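Local coordinates for Dot/Icm T4SS effector (Legionella pneumophila subsp. pneumophila, PDB 4HFV), which is a putative Dot/Icm type IV secretion effector of unknown molecular function, probably delivered into host cells and possibly involved in metaeffector activity, at residues Ala8-Lys11 with Leu12-Ser15; Ser19-Thr22 with Leu23-His27; Ala90-Lys93 with Tyr94-Pro97; Met126-Ala129 with Leu130-Leu134. All blocks are in the same frame, centred on the assembly; numbering follows the deposited sequence. Where two conformers were deposited one is given.

How the contacts relate
All four contacts are local, each made within one continuous run of an all-helical chain, and they follow one another in sequence. Contacts 1 and 2 share helix 9-27, contact 1 on its first turns and contact 2 towards its far end, with centres about 17 Å apart. Contact 3 sits in the loop between helices 70-90 and 101-109, about 21 Å from contact 2 centre to centre. Contact 4 lies on helix 120-136, about 9 Å from the chain's centre and on the other side of that centre from contacts 2 and 3. Helix 70-90 links three: side chains of contacts 1 and 4 pack on it, and contact 3 follows its end. Contact 4 alone borders the succinate-binding residues.

Contact 1 of 4, residues Ala8-Lys11 with Leu12-Ser15; sequences AYEK and LKGS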
loop_
_atom_site.group_PDB
_atom_site.type_symbol
_atom_site.label_atom_id
_atom_site.label_comp_id
_atom_site.label_asym_id
_atom_site.label_seq_id
_atom_site.Cartn_x
_atom_site.Cartn_y
_atom_site.Cartn_z
ATOM N N ALA A 8 14.218 -19.002 -11.834
ATOM C CA ALA A 8 15.510 -18.503 -11.335
ATOM C C ALA A 8 16.047 -17.332 -12.176
ATOM O O ALA A 8 15.874 -17.282 -13.411
ATOM C CB ALA A 8 16.538 -19.624 -11.193
ATOM N N TYR A 9 16.654 -16.348 -11.497
ATOM C CA TYR A 9 17.081 -15.117 -12.171
ATOM C C TYR A 9 18.036 -15.333 -13.382
ATOM O O TYR A 9 17.832 -14.749 -14.465
ATOM C CB TYR A 9 17.745 -14.168 -11.165
ATOM C CG TYR A 9 18.296 -12.935 -11.813
ATOM C CD1 TYR A 9 17.481 -11.887 -12.144
ATOM C CD2 TYR A 9 19.649 -12.840 -12.126
ATOM C CE1 TYR A 9 17.988 -10.758 -12.776
ATOM C CE2 TYR A 9 20.164 -11.721 -12.760
ATOM C CZ TYR A 9 19.325 -10.672 -13.075
ATOM O OH TYR A 9 19.839 -9.531 -13.706
ATOM N N GLU A 10 19.100 -16.117 -13.223
ATOM C CA GLU A 10 20.054 -16.215 -14.352
ATOM C C GLU A 10 19.388 -16.775 -15.600
ATOM O O GLU A 10 19.611 -16.286 -16.718
ATOM C CB GLU A 10 21.265 -17.031 -13.992
ATOM C CG GLU A 10 22.176 -16.359 -12.946
ATOM C CD GLU A 10 22.734 -15.002 -13.409
ATOM O OE1 GLU A 10 23.052 -14.867 -14.607
ATOM O OE2 GLU A 10 22.865 -14.073 -12.567
ATOM N N LYS A 11 18.585 -17.813 -15.399
ATOM C CA LYS A 11 17.881 -18.467 -16.477
ATOM C C LYS A 11 16.931 -17.487 -17.157
ATOM O O LYS A 11 16.926 -17.367 -18.402
ATOM C CB LYS A 11 17.112 -19.663 -15.951
ATOM C CG LYS A 11 16.503 -20.507 -17.044
ATOM C CD LYS A 11 15.142 -20.967 -16.653
ATOM C CE LYS A 11 14.986 -22.453 -16.835
ATOM N NZ LYS A 11 14.345 -22.807 -18.141
ATOM N N LEU A 12 16.169 -16.734 -16.366
ATOM C CA LEU A 12 15.204 -15.789 -16.920
ATOM C C LEU A 12 15.900 -14.670 -17.677
ATOM O O LEU A 12 15.457 -14.260 -18.755
ATOM C CB LEU A 12 14.299 -15.209 -15.790
ATOM C CG LEU A 12 13.212 -14.253 -16.277
ATOM C CD1 LEU A 12 12.325 -14.832 -17.371
ATOM C CD2 LEU A 12 12.344 -13.778 -15.093
ATOM N N LYS A 13 16.969 -14.143 -17.090
ATOM C CA LYS A 13 17.803 -13.146 -17.731
ATOM C C LYS A 13 18.236 -13.663 -19.091
ATOM O O LYS A 13 18.156 -12.966 -20.090
ATOM C CB LYS A 13 19.046 -12.902 -16.879
ATOM C CG LYS A 13 20.090 -12.096 -17.548
ATOM C CD LYS A 13 21.377 -11.954 -16.736
ATOM C CE LYS A 13 22.407 -11.124 -17.550
ATOM N NZ LYS A 13 23.635 -10.695 -16.782
ATOM N N GLY A 14 18.718 -14.899 -19.109
ATOM C CA GLY A 14 19.157 -15.515 -20.347
ATOM C C GLY A 14 18.053 -15.624 -21.386
ATOM O O GLY A 14 18.255 -15.301 -22.561
ATOM N N SER A 15 16.860 -16.049 -20.992
ATOM C CA SER A 15 15.861 -16.276 -22.024
ATOM C C SER A 15 15.284 -14.951 -22.472
ATOM O O SER A 15 14.922 -14.807 -23.630
ATOM C CB SER A 15 14.764 -17.266 -21.575
ATOM O OG SER A 15 14.012 -16.708 -20.559
HETATM O O HOH W 1 24.143 -12.775 -15.315
#
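Lys13 reaches back along the helix past Tyr9 and Glu10. Lys13 CB lies 3.3 Å from Tyr9 O, over one face of the Tyr9 ring. With CG anti to the backbone N (chi1 169°) and an extended chain beyond it, Lys13 CD comes 4.2 Å from Tyr9 CE2, the two side chains crossing at a slant, and 4.0 Å from Glu10 OE1, where the Glu10 side chain runs alongside in the same direction. At the tip, Lys13 NZ donates to a water at 2.6 Å. This water donates to Glu10 OE1 at 2.5 Å, bridging ammonium and carboxylate although Lys13 NZ and Glu10 OE1 stay 4.7 Å apart. This is the first turn of helix 9-27, with Ala8 as N-cap residue: Leu12 N donates to Ala8 O at 3.0 Å, and Lys13 N to Tyr9 O at 2.8 Å with an N-H...O angle of 170°. Asp64 takes both polar ends, forming a salt bridge with Lys13 NZ through OD2 and a hydrogen bond with Tyr9 OH through OD1. The buried Tyr9 ring packs against Ile60 and Leu63 of helix 49-64 and Leu77 of helix 70-90, the helix that Leu12 also touches.

Contact 2 of 4, residues Ser19-Thr22 with Leu23-His27; sequences SIIT and LIKSH
Near its C-terminal end, helix 9-27 carries two side-chain pairs spaced i to i+4, Ile20 with Ile24 and Ile21 with Lys25, on an alpha-helical backbone. The helical bonding is documented by Ile24 N to Ile20 O at 2.9 Å (N-H...O angle 164°) and Lys25 N to Ile21 O at 3.0 Å. In the first pair the Ile20 CG2 methyl, placed anti to the backbone N, meets the CD1 methyl of Ile24 at 3.8 Å, the two branches crossing at an angle. CG1 of Ile24 swings to the backbone-N side (chi1 -74°), and it is this branch that runs back over the preceding turn, within 3.4 Å of Ile20 O. The second pair lies side by side: the Lys25 chain extends beyond CG and lays its CD 4.0 Å from Ile21 CG2. At the next residue, Ser26 OG donates to Leu23 O, three residues back, at 2.8 Å, with a C=O...O angle of 124° that brings the hydroxyl in from well off the carbonyl direction. Ile20 is buried against Val53 and Leu57 of helix 49-64 and Phe102 of helix 101-109, while Ile24 touches Ala31 and Ser41 of the following loop. The chemistry divides the helix surface: methyl contacts lie towards the interior, whereas the Lys25 methylenes run past the Ile21 CG2 methyl on the exposed side of the helix.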
loop_
_atom_site.group_PDB
_atom_site.type_symbol
_atom_site.label_atom_id
_atom_site.label_comp_id
_atom_site.label_asym_id
_atom_site.label_seq_id
_atom_site.Cartn_x
_atom_site.Cartn_y
_atom_site.Cartn_z
ATOM N N SER A 19 15.209 -13.662 -26.334
ATOM C CA SER A 19 14.025 -13.191 -27.042
ATOM C C SER A 19 14.231 -11.781 -27.617
ATOM O O SER A 19 13.674 -11.427 -28.663
ATOM C CB SER A 19 12.793 -13.277 -26.137
ATOM O OG SER A 19 12.572 -14.629 -25.742
ATOM N N ILE A 20 15.050 -10.981 -26.959
ATOM C CA ILE A 20 15.299 -9.621 -27.442
ATOM C C ILE A 20 16.132 -9.697 -28.719
ATOM O O ILE A 20 15.841 -9.034 -29.734
ATOM C CB ILE A 20 15.970 -8.787 -26.383
ATOM C CG1 ILE A 20 14.953 -8.450 -25.283
ATOM C CG2 ILE A 20 16.577 -7.500 -26.987
ATOM C CD1 ILE A 20 15.581 -7.853 -24.021
ATOM N N ILE A 21 17.177 -10.513 -28.674
ATOM C CA ILE A 21 17.987 -10.793 -29.877
ATOM C C ILE A 21 17.114 -11.269 -31.054
ATOM O O ILE A 21 17.320 -10.881 -32.211
ATOM C CB ILE A 21 19.059 -11.821 -29.505
ATOM C CG1 ILE A 21 20.135 -11.123 -28.620
ATOM C CG2 ILE A 21 19.658 -12.469 -30.737
ATOM C CD1 ILE A 21 21.058 -12.062 -27.955
ATOM N N THR A 22 16.148 -12.127 -30.768
ATOM C CA THR A 22 15.316 -12.686 -31.828
ATOM C C THR A 22 14.435 -11.565 -32.394
ATOM O O THR A 22 14.292 -11.434 -33.595
ATOM C CB THR A 22 14.455 -13.853 -31.264
ATOM O OG1 THR A 22 15.341 -14.938 -30.942
ATOM C CG2 THR A 22 13.396 -14.321 -32.314
ATOM N N LEU A 23 13.876 -10.745 -31.499
ATOM C CA LEU A 23 13.058 -9.579 -31.884
ATOM C C LEU A 23 13.852 -8.640 -32.797
ATOM O O LEU A 23 13.361 -8.180 -33.819
ATOM C CB LEU A 23 12.575 -8.803 -30.615
ATOM C CG LEU A 23 11.492 -7.727 -30.879
ATOM C CD1 LEU A 23 10.192 -8.383 -31.462
ATOM C CD2 LEU A 23 11.174 -6.924 -29.620
ATOM N N ILE A 24 15.085 -8.348 -32.424
ATOM C CA ILE A 24 15.945 -7.498 -33.219
ATOM C C ILE A 24 16.158 -8.104 -34.624
ATOM O O ILE A 24 16.030 -7.423 -35.650
ATOM C CB ILE A 24 17.309 -7.285 -32.499
ATOM C CG1 ILE A 24 17.151 -6.329 -31.294
ATOM C CG2 ILE A 24 18.355 -6.704 -33.447
ATOM C CD1 ILE A 24 18.288 -6.455 -30.272
ATOM N N LYS A 25 16.481 -9.397 -34.648
ATOM C CA LYS A 25 16.771 -10.093 -35.871
ATOM C C LYS A 25 15.531 -10.265 -36.751
ATOM O O LYS A 25 15.694 -10.366 -37.959
ATOM C CB LYS A 25 17.471 -11.429 -35.578
ATOM C CG LYS A 25 18.966 -11.263 -35.300
ATOM C CD LYS A 25 19.580 -12.539 -34.703
ATOM C CE LYS A 25 21.119 -12.448 -34.574
ATOM N NZ LYS A 25 21.677 -13.754 -34.109
ATOM N N SER A 26 14.326 -10.279 -36.162
ATOM C CA SER A 26 13.090 -10.378 -36.958
ATOM C C SER A 26 12.905 -9.132 -37.816
ATOM O O SER A 26 12.229 -9.189 -38.820
ATOM C CB SER A 26 11.823 -10.630 -36.107
ATOM O OG SER A 26 11.469 -9.488 -35.338
ATOM N N HIS A 27 13.490 -8.005 -37.417
ATOM C CA HIS A 27 13.475 -6.803 -38.277
ATOM C C HIS A 27 14.700 -6.746 -39.207
ATOM O O HIS A 27 14.586 -6.350 -40.371
ATOM C CB HIS A 27 13.373 -5.491 -37.455
ATOM C CG HIS A 27 13.462 -4.251 -38.300
ATOM N ND1 HIS A 27 14.541 -3.392 -38.256
ATOM C CD2 HIS A 27 12.626 -3.755 -39.249
ATOM C CE1 HIS A 27 14.355 -2.411 -39.122
ATOM N NE2 HIS A 27 13.208 -2.613 -39.745
#

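Contact 3 of 4, residues Ala90-Lys93 with Tyr94-Pro97; sequences ATYK and YTSP
Tyr92 presents one face of its ring to the backbone of Ser96 and Pro97, and an edge to Thr95. Pro97 CA stands over that face, 3.8 Å from the Tyr92 ring centroid and 16° off the ring normal, a CH-pi contact displaced towards the CD1 side of the ring. The proline ring is slanted against the tyrosine, with Pro97 CB 3.9 Å from Tyr92 CD1. Ser96 O lies over the same face at the other side, 3.6 Å from Tyr92 CD2, whereas Thr95 OG1 comes to the ring edge in its plane, 3.8 Å from Tyr92 CD2. Turning CG to the backbone-N side (chi1 -79°) sets the Tyr92 ring across to the returning chain. A second CH-pi contact joins neighbours: Lys93 CB sits over the centre of the Tyr94 ring, 4.0 Å from its centroid and 12° off the normal. Within the turn, a water donates to Thr95 O at 2.6 Å and, weakly, to Tyr92 O, bridging two acceptors. Asn99 ND2 holds Ser96 O, and Ser96 OG accepts from Asp98 N. No direct hydrogen bond crosses between 90-93 and 94-97; ring contacts and a water join them in this surface loop from helix 70-90 to helix 101-109.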
loop_
_atom_site.group_PDB
_atom_site.type_symbol
_atom_site.label_atom_id
_atom_site.label_comp_id
_atom_site.label_asym_id
_atom_site.label_seq_id
_atom_site.Cartn_x
_atom_site.Cartn_y
_atom_site.Cartn_z
ATOM N N ALA A 90 -2.965 -6.269 -23.093
ATOM C CA ALA A 90 -3.980 -5.231 -23.053
ATOM C C ALA A 90 -4.099 -4.516 -24.398
ATOM O O ALA A 90 -5.111 -3.871 -24.658
ATOM C CB ALA A 90 -3.692 -4.199 -21.925
ATOM N N THR A 91 -3.067 -4.596 -25.240
ATOM C CA THR A 91 -3.138 -3.930 -26.547
ATOM C C THR A 91 -3.911 -4.787 -27.585
ATOM O O THR A 91 -4.101 -4.342 -28.687
ATOM C CB THR A 91 -1.743 -3.624 -27.161
ATOM O OG1 THR A 91 -1.039 -4.839 -27.468
ATOM C CG2 THR A 91 -0.875 -2.725 -26.247
ATOM N N TYR A 92 -4.308 -6.015 -27.235
ATOM C CA TYR A 92 -5.106 -6.874 -28.120
ATOM C C TYR A 92 -6.558 -6.820 -27.638
ATOM O O TYR A 92 -6.844 -7.178 -26.504
ATOM C CB TYR A 92 -4.582 -8.319 -28.112
ATOM C CG TYR A 92 -3.345 -8.469 -28.994
ATOM C CD1 TYR A 92 -2.088 -8.182 -28.491
ATOM C CD2 TYR A 92 -3.456 -8.857 -30.315
ATOM C CE1 TYR A 92 -0.961 -8.304 -29.277
ATOM C CE2 TYR A 92 -2.347 -8.968 -31.122
ATOM C CZ TYR A 92 -1.104 -8.687 -30.591
ATOM O OH TYR A 92 0.002 -8.761 -31.347
ATOM N N LYS A 93 -7.470 -6.370 -28.495
ATOM C CA LYS A 93 -8.853 -6.108 -28.077
ATOM C C LYS A 93 -9.828 -7.200 -28.520
ATOM O O LYS A 93 -10.969 -7.276 -28.030
ATOM C CB LYS A 93 -9.317 -4.735 -28.602
ATOM C CG LYS A 93 -8.400 -3.557 -28.237
ATOM C CD LYS A 93 -8.363 -3.300 -26.737
ATOM C CE LYS A 93 -9.629 -2.593 -26.254
ATOM N NZ LYS A 93 -10.063 -3.088 -24.916
ATOM N N TYR A 94 -9.414 -8.035 -29.469
ATOM C CA TYR A 94 -10.293 -9.142 -29.889
ATOM C C TYR A 94 -9.663 -10.402 -30.490
ATOM O O TYR A 94 -10.390 -11.331 -30.818
ATOM C CB TYR A 94 -11.442 -8.657 -30.819
ATOM C CG TYR A 94 -11.323 -7.255 -31.399
ATOM C CD1 TYR A 94 -12.189 -6.228 -30.986
ATOM C CD2 TYR A 94 -10.374 -6.956 -32.376
ATOM C CE1 TYR A 94 -12.079 -4.929 -31.505
ATOM C CE2 TYR A 94 -10.255 -5.671 -32.899
ATOM C CZ TYR A 94 -11.109 -4.658 -32.461
ATOM O OH TYR A 94 -11.002 -3.389 -32.993
ATOM N N THR A 95 -8.341 -10.467 -30.593
ATOM C CA THR A 95 -7.662 -11.671 -31.033
ATOM C C THR A 95 -6.562 -12.002 -30.037
ATOM O O THR A 95 -6.358 -11.266 -29.060
ATOM C CB THR A 95 -7.078 -11.510 -32.465
ATOM O OG1 THR A 95 -6.241 -10.356 -32.506
ATOM C CG2 THR A 95 -8.187 -11.359 -33.496
ATOM N N SER A 96 -5.877 -13.129 -30.232
ATOM C CA SER A 96 -4.916 -13.572 -29.219
ATOM C C SER A 96 -3.618 -12.735 -29.168
ATOM O O SER A 96 -3.056 -12.406 -30.191
ATOM C CB SER A 96 -4.578 -15.062 -29.410
ATOM O OG SER A 96 -3.579 -15.445 -28.485
ATOM N N PRO A 97 -3.137 -12.404 -27.957
ATOM C CA PRO A 97 -1.821 -11.783 -27.824
ATOM C C PRO A 97 -0.689 -12.755 -28.244
ATOM O O PRO A 97 0.446 -12.317 -28.452
ATOM C CB PRO A 97 -1.764 -11.369 -26.345
ATOM C CG PRO A 97 -2.683 -12.322 -25.671
ATOM C CD PRO A 97 -3.779 -12.633 -26.653
HETATM O O HOH W 2 -7.366 -10.597 -26.770
#

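Contact 4 of 4, residues Met126-Ala129 with Leu130-Leu134; sequences MYSA and LEKFL
With OG anti to the backbone N (chi1 179°), Ser128 sends its hydroxyl towards the end of the Lys132 chain, which bends at chi3 and chi4 (chi3 -111°) and so folds back over the preceding turn. The folded chain puts Lys132 CE 3.6 Å from Ser128 OG, and Lys132 NZ lies 3.5 Å from Ser128 OG; this approach holds for one of two deposited positions of Ser128 and is therefore tentative. Nearer the backbone, Lys132 CB rests 3.5 Å from Ser128 O. The backbone bond of this pair, Lys132 N to Ser128 O at 2.9 Å, is one of four consecutive i to i+4 bonds that define the alpha-helix here. Among them Glu131 N to Tyr127 O is short, at 2.8 Å, and nearly straight at the hydrogen (171°). Leu130 CB packs 3.5 Å from Met126 O, and Phe133 CB sits 3.4 Å from Ala129 O, each on the carbonyl one turn back.

Around the helix, Tyr127 packs on Leu168 and Val172 of helix 161-188, Met126 (a selenomethionine) on Ala79 and Phe133 on Val76 of helix 70-90, so helix 120-136 packs on both, and Phe133 also touches helix 49-64. Glu131 OE2 forms a salt bridge with Arg135 NE. Ser128 and Glu131 bring a hydroxyl and a carboxylate beside two residues that bind succinate, Ser128 near Arg176 and Glu131 touching Ser169, and the Arg135 salt bridge probably offsets the negative charge of Glu131 there.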
loop_
_atom_site.group_PDB
_atom_site.type_symbol
_atom_site.label_atom_id
_atom_site.label_comp_id
_atom_site.label_asym_id
_atom_site.label_seq_id
_atom_site.Cartn_x
_atom_site.Cartn_y
_atom_site.Cartn_z
HETATM N N MSE A 126 4.809 -9.878 -6.229
HETATM C CA MSE A 126 5.623 -9.506 -7.370
HETATM C C MSE A 126 5.580 -8.023 -7.688
HETATM O O MSE A 126 6.645 -7.375 -7.819
HETATM C CB MSE A 126 5.232 -10.346 -8.607
HETATM C CG MSE A 126 5.458 -11.841 -8.346
HETATM SE SE MSE A 126 4.590 -13.023 -9.654
HETATM C CE MSE A 126 5.733 -12.327 -10.955
ATOM N N TYR A 127 4.377 -7.478 -7.865
ATOM C CA TYR A 127 4.273 -6.083 -8.256
ATOM C C TYR A 127 4.764 -5.154 -7.141
ATOM O O TYR A 127 5.294 -4.070 -7.416
ATOM C CB TYR A 127 2.845 -5.678 -8.602
ATOM C CG TYR A 127 2.287 -6.308 -9.865
ATOM C CD1 TYR A 127 3.104 -6.636 -10.934
ATOM C CD2 TYR A 127 0.918 -6.552 -9.981
ATOM C CE1 TYR A 127 2.576 -7.208 -12.077
ATOM C CE2 TYR A 127 0.381 -7.110 -11.112
ATOM C CZ TYR A 127 1.222 -7.431 -12.163
ATOM O OH TYR A 127 0.689 -7.981 -13.308
ATOM N N SER A 128 4.575 -5.555 -5.898
ATOM C CA SER A 128 5.096 -4.761 -4.805
ATOM C C SER A 128 6.629 -4.701 -4.885
ATOM O O SER A 128 7.241 -3.624 -4.764
ATOM C CB SER A 128 4.593 -5.314 -3.464
ATOM O OG SER A 128 5.096 -4.572 -2.386
ATOM N N ALA A 129 7.257 -5.858 -5.120
ATOM C CA ALA A 129 8.714 -5.922 -5.185
ATOM C C ALA A 129 9.200 -5.091 -6.363
ATOM O O ALA A 129 10.192 -4.372 -6.247
ATOM C CB ALA A 129 9.235 -7.394 -5.282
ATOM N N LEU A 130 8.481 -5.163 -7.486
ATOM C CA LEU A 130 8.832 -4.373 -8.644
ATOM C C LEU A 130 8.688 -2.876 -8.380
ATOM O O LEU A 130 9.597 -2.082 -8.682
ATOM C CB LEU A 130 7.963 -4.774 -9.830
ATOM C CG LEU A 130 8.211 -4.084 -11.170
ATOM C CD1 LEU A 130 9.653 -4.192 -11.599
ATOM C CD2 LEU A 130 7.305 -4.751 -12.264
ATOM N N GLU A 131 7.529 -2.469 -7.871
ATOM C CA GLU A 131 7.355 -1.067 -7.472
ATOM C C GLU A 131 8.449 -0.562 -6.514
ATOM O O GLU A 131 8.991 0.526 -6.727
ATOM C CB GLU A 131 5.987 -0.835 -6.869
ATOM C CG GLU A 131 5.703 0.631 -6.582
ATOM C CD GLU A 131 4.830 0.810 -5.398
ATOM O OE1 GLU A 131 3.915 -0.032 -5.226
ATOM O OE2 GLU A 131 5.045 1.789 -4.653
ATOM N N LYS A 132 8.805 -1.335 -5.492
ATOM C CA LYS A 132 9.871 -0.919 -4.568
ATOM C C LYS A 132 11.188 -0.727 -5.323
ATOM O O LYS A 132 11.935 0.277 -5.146
ATOM C CB LYS A 132 10.069 -1.964 -3.456
ATOM C CG LYS A 132 9.282 -1.726 -2.185
ATOM C CD LYS A 132 9.549 -2.848 -1.167
ATOM C CE LYS A 132 8.314 -3.748 -0.936
ATOM N NZ LYS A 132 7.263 -3.089 -0.097
ATOM N N PHE A 133 11.508 -1.715 -6.154
ATOM C CA PHE A 133 12.711 -1.674 -6.928
ATOM C C PHE A 133 12.784 -0.402 -7.753
ATOM O O PHE A 133 13.796 0.314 -7.705
ATOM C CB PHE A 133 12.787 -2.925 -7.839
ATOM C CG PHE A 133 13.800 -2.829 -8.900
ATOM C CD1 PHE A 133 15.133 -3.174 -8.655
ATOM C CD2 PHE A 133 13.427 -2.424 -10.177
ATOM C CE1 PHE A 133 16.069 -3.094 -9.685
ATOM C CE2 PHE A 133 14.355 -2.338 -11.196
ATOM C CZ PHE A 133 15.659 -2.679 -10.956
ATOM N N LEU A 134 11.714 -0.081 -8.479
ATOM C CA LEU A 134 11.737 1.135 -9.294
ATOM C C LEU A 134 11.913 2.418 -8.444
ATOM O O LEU A 134 12.666 3.343 -8.804
ATOM C CB LEU A 134 10.480 1.218 -10.194
ATOM C CG LEU A 134 10.377 0.180 -11.342
ATOM C CD1 LEU A 134 9.046 0.258 -11.980
ATOM C CD2 LEU A 134 11.409 0.346 -12.440
#